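Local atomic coordinates of exosome complex component Rrp42 (Archaeoglobus fulgidus, PDB entry 3M7N), a protein that serves as a non-catalytic component of the archaeal RNA-degrading exosome and is thought to contribute to structuring the active site of its partner Rrp41. Residues D145-L148 against L149-S152; D199-R202 against E203-S206; L233-K236 against L237-L241; S245-C248 against A249-L252. All coordinates share one frame; numbering follows the deposited sequence.

Contact 1. Residues D145-L148 against L149-S152; sequences DGNL and LDAS
Ser152 grips the carbonyl of Leu148 twice. Its hydroxyl OG donates to Leu148 O at 2.6 Å. Its backbone N donates to the same oxygen, Leu148 O, at 2.7 Å. The two donors arrive from opposite faces of the carbonyl plane, and OG stands well above that plane rather than on a lone pair. The hydroxyl reaches back because OG sits beside the backbone N of Ser152 and anti to its carbonyl carbon (chi1 -58°). One residue earlier, Ala151 N donates to Asn147 O at 3.3 Å in a nearly straight bond. The Asn147 side chain crosses beside the Asp150 carboxylate, with Asn147 CG 3.5 Å from Asp150 OD1 and the two planes 69° apart. Cutting Asn147 back to an alanine would remove the amide and probably leave the Asp150 carboxylate without the group that packs against it on this side.

Further out, Asp150 OD2 is hydrogen-bonded to Ser186 and Thr188, which tie this turn to strand 185-192. Leu148 and Leu149 both press on Leu105 of helix 100-115, while Ala151 and Ser152 rest on Val58 of strand 56-67. Asp145 makes salt bridges to Lys37 and Arg38 of the neighbouring Rrp41 chain.

Asn147 is the N-cap of helix 148-161, and the backbone bonds form its first turn. The helix follows strand 131-141 and packs on the mixed sheet of this RNase PH-family subunit.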
ATOM      1  N   ASP H 145       5.388  20.092  19.821  1.00 30.93           N
ATOM      2  CA  ASP H 145       6.517  20.157  20.740  1.00 30.70           C
ATOM      3  C   ASP H 145       6.255  19.329  22.012  1.00 29.67           C
ATOM      4  O   ASP H 145       6.708  19.688  23.092  1.00 27.64           O
ATOM      5  CB  ASP H 145       6.881  21.600  21.079  1.00 27.99           C
ATOM      6  CG  ASP H 145       8.341  21.752  21.481  1.00 34.76           C
ATOM      7  OD1 ASP H 145       8.666  22.657  22.292  1.00 34.66           O
ATOM      8  OD2 ASP H 145       9.166  20.952  20.991  1.00 32.35           O
ATOM      9  N   GLY H 146       5.539  18.220  21.867  1.00 27.04           N
ATOM     10  CA  GLY H 146       5.257  17.333  22.986  1.00 24.38           C
ATOM     11  C   GLY H 146       3.846  17.491  23.537  1.00 23.48           C
ATOM     12  O   GLY H 146       3.285  18.588  23.547  1.00 24.74           O
ATOM     13  N   ASN H 147       3.269  16.377  23.980  1.00 20.85           N
ATOM     14  CA  ASN H 147       1.972  16.353  24.661  1.00 21.10           C
ATOM     15  C   ASN H 147       0.812  17.016  23.911  1.00 24.37           C
ATOM     16  O   ASN H 147       0.022  17.768  24.497  1.00 25.36           O
ATOM     17  CB  ASN H 147       2.138  16.949  26.055  1.00 25.64           C
ATOM     18  CG  ASN H 147       1.034  16.561  27.004  1.00 21.96           C
ATOM     19  OD1 ASN H 147       1.006  17.040  28.131  1.00 26.34           O
ATOM     20  ND2 ASN H 147       0.115  15.715  26.564  1.00 22.17           N
ATOM     21  N   LEU H 148       0.722  16.739  22.613  1.00 26.12           N
ATOM     22  CA  LEU H 148      -0.435  17.109  21.802  1.00 25.70           C
ATOM     23  C   LEU H 148      -1.706  16.568  22.435  1.00 23.52           C
ATOM     24  O   LEU H 148      -2.790  17.140  22.297  1.00 20.57           O
ATOM     25  CB  LEU H 148      -0.288  16.542  20.379  1.00 26.09           C
ATOM     26  CG  LEU H 148       0.447  17.463  19.400  1.00 26.67           C
ATOM     27  CD1 LEU H 148       0.807  16.743  18.135  1.00 31.62           C
ATOM     28  CD2 LEU H 148      -0.419  18.638  19.104  1.00 24.88           C
ATOM     29  N   LEU H 149      -1.571  15.436  23.109  1.00 22.09           N
ATOM     30  CA  LEU H 149      -2.709  14.836  23.779  1.00 25.36           C
ATOM     31  C   LEU H 149      -3.410  15.805  24.774  1.00 24.93           C
ATOM     32  O   LEU H 149      -4.586  16.133  24.603  1.00 22.69           O
ATOM     33  CB  LEU H 149      -2.257  13.551  24.465  1.00 26.94           C
ATOM     34  CG  LEU H 149      -3.305  12.787  25.252  1.00 29.94           C
ATOM     35  CD1 LEU H 149      -4.548  12.581  24.413  1.00 25.42           C
ATOM     36  CD2 LEU H 149      -2.702  11.463  25.709  1.00 29.61           C
ATOM     37  N   ASP H 150      -2.698  16.284  25.795  1.00 20.73           N
ATOM     38  CA  ASP H 150      -3.353  17.190  26.752  1.00 24.43           C
ATOM     39  C   ASP H 150      -3.770  18.503  26.085  1.00 20.95           C
ATOM     40  O   ASP H 150      -4.873  18.989  26.306  1.00 24.83           O
ATOM     41  CB  ASP H 150      -2.476  17.457  27.985  1.00 23.07           C
ATOM     42  CG  ASP H 150      -2.219  16.197  28.809  1.00 26.41           C
ATOM     43  OD1 ASP H 150      -1.243  16.191  29.595  1.00 27.11           O
ATOM     44  OD2 ASP H 150      -2.980  15.218  28.668  1.00 21.10           O
ATOM     45  N   ALA H 151      -2.892  19.065  25.258  1.00 21.96           N
ATOM     46  CA  ALA H 151      -3.254  20.243  24.455  1.00 26.49           C
ATOM     47  C   ALA H 151      -4.585  20.043  23.720  1.00 22.61           C
ATOM     48  O   ALA H 151      -5.461  20.920  23.744  1.00 24.52           O
ATOM     49  CB  ALA H 151      -2.139  20.594  23.461  1.00 22.23           C
ATOM     50  N   SER H 152      -4.759  18.876  23.109  1.00 20.06           N
ATOM     51  CA  SER H 152      -5.981  18.610  22.333  1.00 23.74           C
ATOM     52  C   SER H 152      -7.213  18.499  23.208  1.00 22.20           C
ATOM     53  O   SER H 152      -8.286  19.027  22.880  1.00 20.66           O
ATOM     54  CB  SER H 152      -5.843  17.341  21.473  1.00 21.92           C
ATOM     55  OG  SER H 152      -4.737  17.443  20.585  1.00 21.95           O
TER

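Contact 2. Residues D199-R202 against E203-S206; sequences DPSR and EEMS
Ser201 holds its OG between its own backbone N and carbonyl carbon (chi1 69°), which turns the hydroxyl toward the start of the helix. Glu204 has CG beside its backbone N (chi1 -71°) and runs extended from there, back to Ser201. The two residues close a capping box. Glu204 N donates to Ser201 OG at 3.2 Å. In return Ser201 N donates to Glu204 OE2 at 2.8 Å. That oxygen is met on its anti side, 22° out of the carboxylate plane. Met205 N adds a backbone bond to Ser201 O at 3.0 Å.

Met205 is bent along its chain, and its SD lies 3.6 Å from Pro200 CG, at the proline ring. Both side chains also rest on Leu190 of strand 185-192. At the other end of the turn, Glu203 O takes two donors from Ser206: the hydroxyl OG at 2.7 Å and the backbone N at 3.1 Å.

Outside the turn, Glu204 OE1 forms a salt bridge with Arg23, and Glu203 pairs with Lys10 of helix 4-19. Arg202 NH2 donates to Asp144 O.

The box gives the N-H of Glu204 at the helix start an acceptor and ties down the N-H of Ser201 before it. Arg23 and the positive end of the short helix would both be expected to keep the Glu204 carboxylate ionised.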
ATOM      1  N   ASP H 199       3.505  16.477  31.656  1.00 25.93           N
ATOM      2  CA  ASP H 199       3.572  17.377  30.505  1.00 27.87           C
ATOM      3  C   ASP H 199       4.933  17.336  29.810  1.00 21.58           C
ATOM      4  O   ASP H 199       5.632  18.337  29.724  1.00 25.61           O
ATOM      5  CB  ASP H 199       3.234  18.816  30.915  1.00 23.65           C
ATOM      6  CG  ASP H 199       3.142  19.738  29.725  1.00 25.85           C
ATOM      7  OD1 ASP H 199       3.456  20.939  29.849  1.00 26.03           O
ATOM      8  OD2 ASP H 199       2.753  19.243  28.647  1.00 28.59           O
ATOM      9  N   PRO H 200       5.321  16.162  29.322  1.00 21.35           N
ATOM     10  CA  PRO H 200       6.645  16.048  28.700  1.00 23.10           C
ATOM     11  C   PRO H 200       6.773  16.906  27.426  1.00 25.15           C
ATOM     12  O   PRO H 200       5.862  16.951  26.588  1.00 24.42           O
ATOM     13  CB  PRO H 200       6.722  14.561  28.344  1.00 24.41           C
ATOM     14  CG  PRO H 200       5.289  14.183  28.110  1.00 23.35           C
ATOM     15  CD  PRO H 200       4.529  14.932  29.173  1.00 20.68           C
ATOM     16  N   SER H 201       7.893  17.597  27.296  1.00 21.49           N
ATOM     17  CA  SER H 201       8.205  18.276  26.058  1.00 25.03           C
ATOM     18  C   SER H 201       8.626  17.220  25.010  1.00 30.27           C
ATOM     19  O   SER H 201       8.853  16.049  25.342  1.00 25.03           O
ATOM     20  CB  SER H 201       9.321  19.310  26.274  1.00 23.54           C
ATOM     21  OG  SER H 201      10.575  18.700  26.543  1.00 23.40           O
ATOM     22  N   ARG H 202       8.727  17.640  23.754  1.00 28.68           N
ATOM     23  CA  ARG H 202       9.209  16.755  22.702  1.00 27.53           C
ATOM     24  C   ARG H 202      10.635  16.296  23.015  1.00 27.93           C
ATOM     25  O   ARG H 202      10.971  15.121  22.859  1.00 26.06           O
ATOM     26  CB  ARG H 202       9.087  17.432  21.328  1.00 28.38           C
ATOM     27  CG  ARG H 202       9.694  16.679  20.149  1.00 31.96           C
ATOM     28  CD  ARG H 202       8.957  17.028  18.846  1.00 37.64           C
ATOM     29  NE  ARG H 202       9.765  16.768  17.650  1.00 51.24           N
ATOM     30  CZ  ARG H 202       9.435  17.126  16.405  1.00 45.21           C
ATOM     31  NH1 ARG H 202      10.258  16.853  15.405  1.00 42.08           N
ATOM     32  NH2 ARG H 202       8.297  17.762  16.151  1.00 39.31           N
ATOM     33  N   GLU H 203      11.460  17.210  23.505  1.00 25.60           N
ATOM     34  CA  GLU H 203      12.824  16.855  23.850  1.00 25.66           C
ATOM     35  C   GLU H 203      12.838  15.751  24.893  1.00 30.79           C
ATOM     36  O   GLU H 203      13.625  14.812  24.807  1.00 30.27           O
ATOM     37  CB  GLU H 203      13.565  18.068  24.374  1.00 35.23           C
ATOM     38  CG  GLU H 203      13.719  19.156  23.345  1.00 39.04           C
ATOM     39  CD  GLU H 203      15.053  19.841  23.444  1.00 48.55           C
ATOM     40  OE1 GLU H 203      15.627  20.161  22.386  1.00 64.56           O
ATOM     41  OE2 GLU H 203      15.540  20.047  24.573  1.00 57.28           O
ATOM     42  N   GLU H 204      11.942  15.848  25.869  1.00 28.34           N
ATOM     43  CA  GLU H 204      11.858  14.818  26.888  1.00 27.55           C
ATOM     44  C   GLU H 204      11.379  13.500  26.297  1.00 27.20           C
ATOM     45  O   GLU H 204      11.806  12.441  26.740  1.00 25.77           O
ATOM     46  CB  GLU H 204      10.994  15.265  28.081  1.00 26.03           C
ATOM     47  CG  GLU H 204      11.664  16.348  28.933  1.00 25.77           C
ATOM     48  CD  GLU H 204      10.697  17.048  29.891  1.00 28.64           C
ATOM     49  OE1 GLU H 204      11.140  17.493  30.981  1.00 25.59           O
ATOM     50  OE2 GLU H 204       9.502  17.149  29.547  1.00 24.22           O
ATOM     51  N   MET H 205      10.510  13.560  25.291  1.00 25.05           N
ATOM     52  CA  MET H 205      10.002  12.339  24.681  1.00 24.86           C
ATOM     53  C   MET H 205      11.125  11.548  23.987  1.00 27.20           C
ATOM     54  O   MET H 205      10.952  10.392  23.661  1.00 29.48           O
ATOM     55  CB  MET H 205       8.878  12.642  23.689  1.00 26.09           C
ATOM     56  CG  MET H 205       7.577  13.171  24.320  1.00 30.57           C
ATOM     57  SD  MET H 205       6.839  12.113  25.585  1.00 30.72           S
ATOM     58  CE  MET H 205       6.575  10.599  24.650  1.00 26.00           C
ATOM     59  N   SER H 206      12.278  12.166  23.776  1.00 25.43           N
ATOM     60  CA  SER H 206      13.398  11.444  23.203  1.00 30.83           C
ATOM     61  C   SER H 206      13.730  10.202  24.028  1.00 29.40           C
ATOM     62  O   SER H 206      14.355   9.275  23.551  1.00 31.50           O
ATOM     63  CB  SER H 206      14.621  12.346  23.146  1.00 32.65           C
ATOM     64  OG  SER H 206      15.114  12.531  24.458  1.00 36.81           O
TER

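Contact 3. Residues L233-K236 against L237-L241; sequences LDEK and LFDEL
Asp234 caps the N-terminus of helix 235-253 by binding Leu237. Asp234 OD1 accepts from Leu237 N at 2.9 Å through its anti lone pair. The same oxygen also takes a weak bond from Lys236 N. The carboxylate reaches these donors with its CG anti to the backbone N (chi1 -175°). A leucine here would have no oxygen to offer, and would probably leave the N-H of Leu237 without its acceptor and the helix start less firmly fixed.

The backbone follows on: Phe238 N donates to Asp234 O at 3.0 Å and Asp239 N to Glu235 O at 3.1 Å. Beside the cap, Leu233 CD1 lies 3.9 Å from Phe238 CB. The pair spans the N-cap, from the residue before it to the fourth after it, which is a hydrophobic staple. Leu233 CD2 also lies 4.4 Å from Leu237 CD2.

On another side of the turn two acidic groups approach, Glu235 OE2 and Asp239 OD2, 4.5 Å apart. A water lies between them, 2.9 Å from Asp239 OD2. Their like charges would be expected to repel, and the water between them may ease this.

Leu237 rests on Ile191 of strand 185-192 and Tyr196 of strand 195-198. Phe238 packs on Met225 of strand 222-228 and, with Glu235, on Ile219 of the neighbouring Rrp41 chain.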
ATOM      1  N   LEU H 233       4.731  -0.423  34.457  1.00 26.93           N
ATOM      2  CA  LEU H 233       4.361   0.667  35.364  1.00 26.81           C
ATOM      3  C   LEU H 233       4.376   0.211  36.827  1.00 29.24           C
ATOM      4  O   LEU H 233       3.585  -0.643  37.244  1.00 27.51           O
ATOM      5  CB  LEU H 233       2.954   1.140  35.025  1.00 23.69           C
ATOM      6  CG  LEU H 233       2.437   2.561  35.259  1.00 32.30           C
ATOM      7  CD1 LEU H 233       0.980   2.497  35.647  1.00 29.07           C
ATOM      8  CD2 LEU H 233       3.230   3.339  36.270  1.00 28.52           C
ATOM      9  N   ASP H 234       5.266   0.798  37.609  1.00 31.73           N
ATOM     10  CA  ASP H 234       5.330   0.522  39.042  1.00 36.41           C
ATOM     11  C   ASP H 234       4.022   0.937  39.715  1.00 32.76           C
ATOM     12  O   ASP H 234       3.545   2.040  39.500  1.00 32.97           O
ATOM     13  CB  ASP H 234       6.504   1.291  39.640  1.00 39.59           C
ATOM     14  CG  ASP H 234       6.714   0.982  41.092  1.00 43.82           C
ATOM     15  OD1 ASP H 234       6.100   1.671  41.935  1.00 49.91           O
ATOM     16  OD2 ASP H 234       7.491   0.049  41.387  1.00 50.76           O
ATOM     17  N   GLU H 235       3.426   0.060  40.512  1.00 32.48           N
ATOM     18  CA  GLU H 235       2.149   0.401  41.140  1.00 36.95           C
ATOM     19  C   GLU H 235       2.268   1.522  42.184  1.00 36.86           C
ATOM     20  O   GLU H 235       1.332   2.302  42.392  1.00 33.95           O
ATOM     21  CB  GLU H 235       1.483  -0.823  41.771  1.00 35.91           C
ATOM     22  CG  GLU H 235       0.239  -0.462  42.576  1.00 39.07           C
ATOM     23  CD  GLU H 235      -0.366  -1.651  43.309  1.00 38.17           C
ATOM     24  OE1 GLU H 235       0.359  -2.619  43.568  1.00 34.11           O
ATOM     25  OE2 GLU H 235      -1.567  -1.615  43.633  1.00 42.73           O
ATOM     26  N   LYS H 236       3.420   1.601  42.838  1.00 32.65           N
ATOM     27  CA  LYS H 236       3.634   2.636  43.833  1.00 39.61           C
ATOM     28  C   LYS H 236       3.670   3.993  43.133  1.00 37.89           C
ATOM     29  O   LYS H 236       3.068   4.972  43.598  1.00 32.94           O
ATOM     30  CB  LYS H 236       4.936   2.370  44.597  1.00 44.65           C
ATOM     31  CG  LYS H 236       5.494   3.551  45.364  1.00 52.96           C
ATOM     32  CD  LYS H 236       7.010   3.386  45.557  1.00 65.90           C
ATOM     33  CE  LYS H 236       7.651   4.590  46.260  1.00 71.23           C
ATOM     34  NZ  LYS H 236       9.132   4.417  46.460  1.00 67.20           N
ATOM     35  N   LEU H 237       4.378   4.033  42.005  1.00 35.70           N
ATOM     36  CA  LEU H 237       4.486   5.247  41.214  1.00 35.00           C
ATOM     37  C   LEU H 237       3.120   5.639  40.717  1.00 28.36           C
ATOM     38  O   LEU H 237       2.732   6.798  40.774  1.00 32.63           O
ATOM     39  CB  LEU H 237       5.423   5.049  40.023  1.00 39.80           C
ATOM     40  CG  LEU H 237       5.706   6.362  39.287  1.00 39.07           C
ATOM     41  CD1 LEU H 237       6.701   7.199  40.080  1.00 41.92           C
ATOM     42  CD2 LEU H 237       6.222   6.115  37.891  1.00 34.35           C
ATOM     43  N   PHE H 238       2.371   4.665  40.236  1.00 28.27           N
ATOM     44  CA  PHE H 238       1.024   4.966  39.792  1.00 31.20           C
ATOM     45  C   PHE H 238       0.175   5.663  40.874  1.00 28.86           C
ATOM     46  O   PHE H 238      -0.555   6.617  40.579  1.00 29.83           O
ATOM     47  CB  PHE H 238       0.299   3.731  39.267  1.00 24.03           C
ATOM     48  CG  PHE H 238      -1.156   3.981  39.006  1.00 30.75           C
ATOM     49  CD1 PHE H 238      -1.571   4.521  37.807  1.00 24.60           C
ATOM     50  CD2 PHE H 238      -2.112   3.723  39.990  1.00 29.35           C
ATOM     51  CE1 PHE H 238      -2.913   4.781  37.575  1.00 25.13           C
ATOM     52  CE2 PHE H 238      -3.449   3.978  39.762  1.00 31.74           C
ATOM     53  CZ  PHE H 238      -3.854   4.503  38.552  1.00 29.25           C
ATOM     54  N   ASP H 239       0.244   5.166  42.106  1.00 29.75           N
ATOM     55  CA  ASP H 239      -0.535   5.745  43.216  1.00 33.18           C
ATOM     56  C   ASP H 239      -0.192   7.207  43.468  1.00 29.74           C
ATOM     57  O   ASP H 239      -1.075   8.056  43.602  1.00 27.66           O
ATOM     58  CB  ASP H 239      -0.344   4.933  44.501  1.00 33.04           C
ATOM     59  CG  ASP H 239      -0.988   3.559  44.407  1.00 36.05           C
ATOM     60  OD1 ASP H 239      -2.044   3.476  43.748  1.00 33.78           O
ATOM     61  OD2 ASP H 239      -0.427   2.574  44.947  1.00 31.15           O
ATOM     62  N   GLU H 240       1.104   7.483  43.524  1.00 32.05           N
ATOM     63  CA  GLU H 240       1.574   8.825  43.725  1.00 31.10           C
ATOM     64  C   GLU H 240       1.122   9.713  42.562  1.00 32.55           C
ATOM     65  O   GLU H 240       0.626  10.823  42.779  1.00 29.92           O
ATOM     66  CB  GLU H 240       3.091   8.821  43.870  1.00 33.36           C
ATOM     67  CG  GLU H 240       3.686  10.200  44.118  1.00 39.66           C
ATOM     68  CD  GLU H 240       5.200  10.207  43.991  1.00 42.78           C
ATOM     69  OE1 GLU H 240       5.789  11.308  43.845  1.00 38.32           O
ATOM     70  OE2 GLU H 240       5.789   9.102  44.031  1.00 40.97           O
ATOM     71  N   LEU H 241       1.257   9.205  41.336  1.00 31.00           N
ATOM     72  CA  LEU H 241       0.915   9.978  40.140  1.00 29.61           C
ATOM     73  C   LEU H 241      -0.588  10.178  39.986  1.00 27.56           C
ATOM     74  O   LEU H 241      -1.037  11.165  39.430  1.00 28.72           O
ATOM     75  CB  LEU H 241       1.483   9.316  38.876  1.00 34.47           C
ATOM     76  CG  LEU H 241       1.416  10.128  37.576  1.00 33.64           C
ATOM     77  CD1 LEU H 241       1.994  11.539  37.782  1.00 25.52           C
ATOM     78  CD2 LEU H 241       2.147   9.401  36.441  1.00 24.36           C
TER
HETATM   79  O   HOH W   1      -2.382   0.586  44.155  1.00 44.01           O

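Contact 4. Residues S245-C248 against A249-L252; sequences SINC and ARKL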
ATOM      1  N   SER H 245      -1.875  13.978  39.562  1.00 25.25           N
ATOM      2  CA  SER H 245      -2.621  14.258  38.330  1.00 24.88           C
ATOM      3  C   SER H 245      -3.976  14.905  38.581  1.00 25.41           C
ATOM      4  O   SER H 245      -4.358  15.863  37.908  1.00 24.13           O
ATOM      5  CB  SER H 245      -2.819  12.990  37.480  1.00 20.90           C
ATOM      6  OG  SER H 245      -1.586  12.452  37.071  1.00 22.65           O
ATOM      7  N   ILE H 246      -4.717  14.357  39.531  1.00 25.72           N
ATOM      8  CA  ILE H 246      -5.984  14.948  39.908  1.00 26.75           C
ATOM      9  C   ILE H 246      -5.734  16.404  40.278  1.00 24.28           C
ATOM     10  O   ILE H 246      -6.429  17.292  39.822  1.00 24.83           O
ATOM     11  CB  ILE H 246      -6.636  14.192  41.095  1.00 30.93           C
ATOM     12  CG1 ILE H 246      -6.903  12.724  40.713  1.00 26.98           C
ATOM     13  CG2 ILE H 246      -7.911  14.904  41.558  1.00 27.24           C
ATOM     14  CD1 ILE H 246      -7.467  11.871  41.847  1.00 24.29           C
ATOM     15  N   ASN H 247      -4.699  16.636  41.076  1.00 25.62           N
ATOM     16  CA  ASN H 247      -4.330  17.990  41.458  1.00 26.09           C
ATOM     17  C   ASN H 247      -4.009  18.877  40.245  1.00 28.73           C
ATOM     18  O   ASN H 247      -4.633  19.927  40.071  1.00 29.75           O
ATOM     19  CB  ASN H 247      -3.172  17.972  42.469  1.00 29.28           C
ATOM     20  CG  ASN H 247      -3.043  19.278  43.244  1.00 36.89           C
ATOM     21  OD1 ASN H 247      -3.722  19.482  44.254  1.00 38.71           O
ATOM     22  ND2 ASN H 247      -2.167  20.165  42.778  1.00 34.84           N
ATOM     23  N   CYS H 248      -3.045  18.456  39.415  1.00 28.96           N
ATOM     24  CA  CYS H 248      -2.696  19.179  38.175  1.00 23.46           C
ATOM     25  C   CYS H 248      -3.904  19.518  37.307  1.00 25.26           C
ATOM     26  O   CYS H 248      -3.990  20.609  36.755  1.00 27.07           O
ATOM     27  CB  CYS H 248      -1.727  18.363  37.314  1.00 22.15           C
ATOM     28  SG  CYS H 248      -0.064  18.266  37.930  1.00 28.11           S
ATOM     29  N   ALA H 249      -4.811  18.556  37.168  1.00 24.43           N
ATOM     30  CA  ALA H 249      -6.037  18.724  36.399  1.00 24.82           C
ATOM     31  C   ALA H 249      -6.892  19.862  36.964  1.00 29.99           C
ATOM     32  O   ALA H 249      -7.511  20.629  36.215  1.00 28.64           O
ATOM     33  CB  ALA H 249      -6.837  17.399  36.396  1.00 18.75           C
ATOM     34  N   ARG H 250      -6.929  19.955  38.290  1.00 30.47           N
ATOM     35  CA  ARG H 250      -7.681  21.003  38.969  1.00 34.20           C
ATOM     36  C   ARG H 250      -7.096  22.371  38.652  1.00 32.08           C
ATOM     37  O   ARG H 250      -7.826  23.272  38.274  1.00 33.77           O
ATOM     38  CB  ARG H 250      -7.712  20.782  40.493  1.00 35.68           C
ATOM     39  CG  ARG H 250      -8.995  20.138  41.033  1.00 42.55           C
ATOM     40  CD  ARG H 250      -9.286  20.598  42.472  1.00 41.81           C
ATOM     41  NE  ARG H 250      -8.047  20.775  43.223  1.00 38.25           N
ATOM     42  CZ  ARG H 250      -7.393  19.795  43.840  1.00 39.19           C
ATOM     43  NH1 ARG H 250      -6.262  20.056  44.485  1.00 37.49           N
ATOM     44  NH2 ARG H 250      -7.871  18.558  43.824  1.00 39.65           N
ATOM     45  N   LYS H 251      -5.785  22.532  38.821  1.00 30.06           N
ATOM     46  CA  LYS H 251      -5.142  23.796  38.451  1.00 35.11           C
ATOM     47  C   LYS H 251      -5.478  24.176  37.007  1.00 39.28           C
ATOM     48  O   LYS H 251      -5.904  25.299  36.720  1.00 46.57           O
ATOM     49  CB  LYS H 251      -3.630  23.689  38.585  1.00 33.71           C
ATOM     50  CG  LYS H 251      -3.086  23.863  39.996  1.00 43.78           C
ATOM     51  CD  LYS H 251      -4.017  23.282  41.035  1.00 44.91           C
ATOM     52  CE  LYS H 251      -3.590  23.663  42.454  1.00 46.23           C
ATOM     53  NZ  LYS H 251      -4.774  23.619  43.382  1.00 50.35           N
ATOM     54  N   LEU H 252      -5.284  23.227  36.099  1.00 29.29           N
ATOM     55  CA  LEU H 252      -5.584  23.447  34.702  1.00 34.07           C
ATOM     56  C   LEU H 252      -7.002  23.934  34.523  1.00 36.14           C
ATOM     57  O   LEU H 252      -7.271  24.856  33.747  1.00 38.59           O
ATOM     58  CB  LEU H 252      -5.351  22.157  33.902  1.00 27.65           C
ATOM     59  CG  LEU H 252      -3.863  21.943  33.602  1.00 29.80           C
ATOM     60  CD1 LEU H 252      -3.619  20.654  32.850  1.00 24.75           C
ATOM     61  CD2 LEU H 252      -3.315  23.142  32.821  1.00 27.73           C
TER
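Ala249 meets Ser245 in the tight part of this turn. Ala249 N donates to Ser245 O at 2.8 Å, and its methyl carbon CB lies 3.3 Å from the same Ser245 O. Leu252 repeats the pattern on Cys248. Leu252 N donates to Cys248 O at 3.0 Å with an N-H...O angle of 171°, and Leu252 CG rests 3.4 Å from that carbonyl oxygen, Cys248 O. These residues are buried. Ser245, Cys248 and Ala249 all lie on Val187 of strand 185-192 and Leu252 on Val185 of the same strand, while Ser245 OG bonds to Leu241 O one turn back.

All of this belongs to the long helix 235-253, which packs one side against the four-stranded antiparallel sheet of the second RNase PH domain. Ile246 joins that packing at Thr216 and also touches Arg212 of the neighbouring Rrp41 chain.

The other side of the helix is looser, built from Asn247, Arg250 and Lys251. Arg250 NH1 comes within 2.6 Å of Asn247 OD1, but the angle is too poor for a hydrogen bond. The amide and guanidinium planes stand nearly perpendicular, 88° apart. Asn247 CA lies over one guanidinium face, toward its rim. The firm partner of Arg250 is Asp220, in a salt bridge through NH2. Lys251 bends at chi2 (35°), which carries its chain across the Asn247 amide, with Lys251 CE 3.8 Å from Asn247 ND2. The three residues also touch a crystal neighbour, so their poses may partly reflect the lattice.

Contacts 1 and 2 touch. Their centres are about 10 Å apart, and Asp145 O lies 3.0 Å from Arg202 N, a probable hydrogen bond. They thus tie the start of helix 148-161 to that of helix 202-205. Contacts 3 and 4 share helix 235-253, with centres about 17 Å apart. Contact 4 approaches contact 1 to about 6 Å between nearest atoms without touching it. The nearest atoms of contacts 1 to 4 lie about 13, 22, 18 and 21 Å from the bound RNA, so none touches it. All four do reach the Rrp41 chain, which fits a subunit thought to structure the Rrp41 active site.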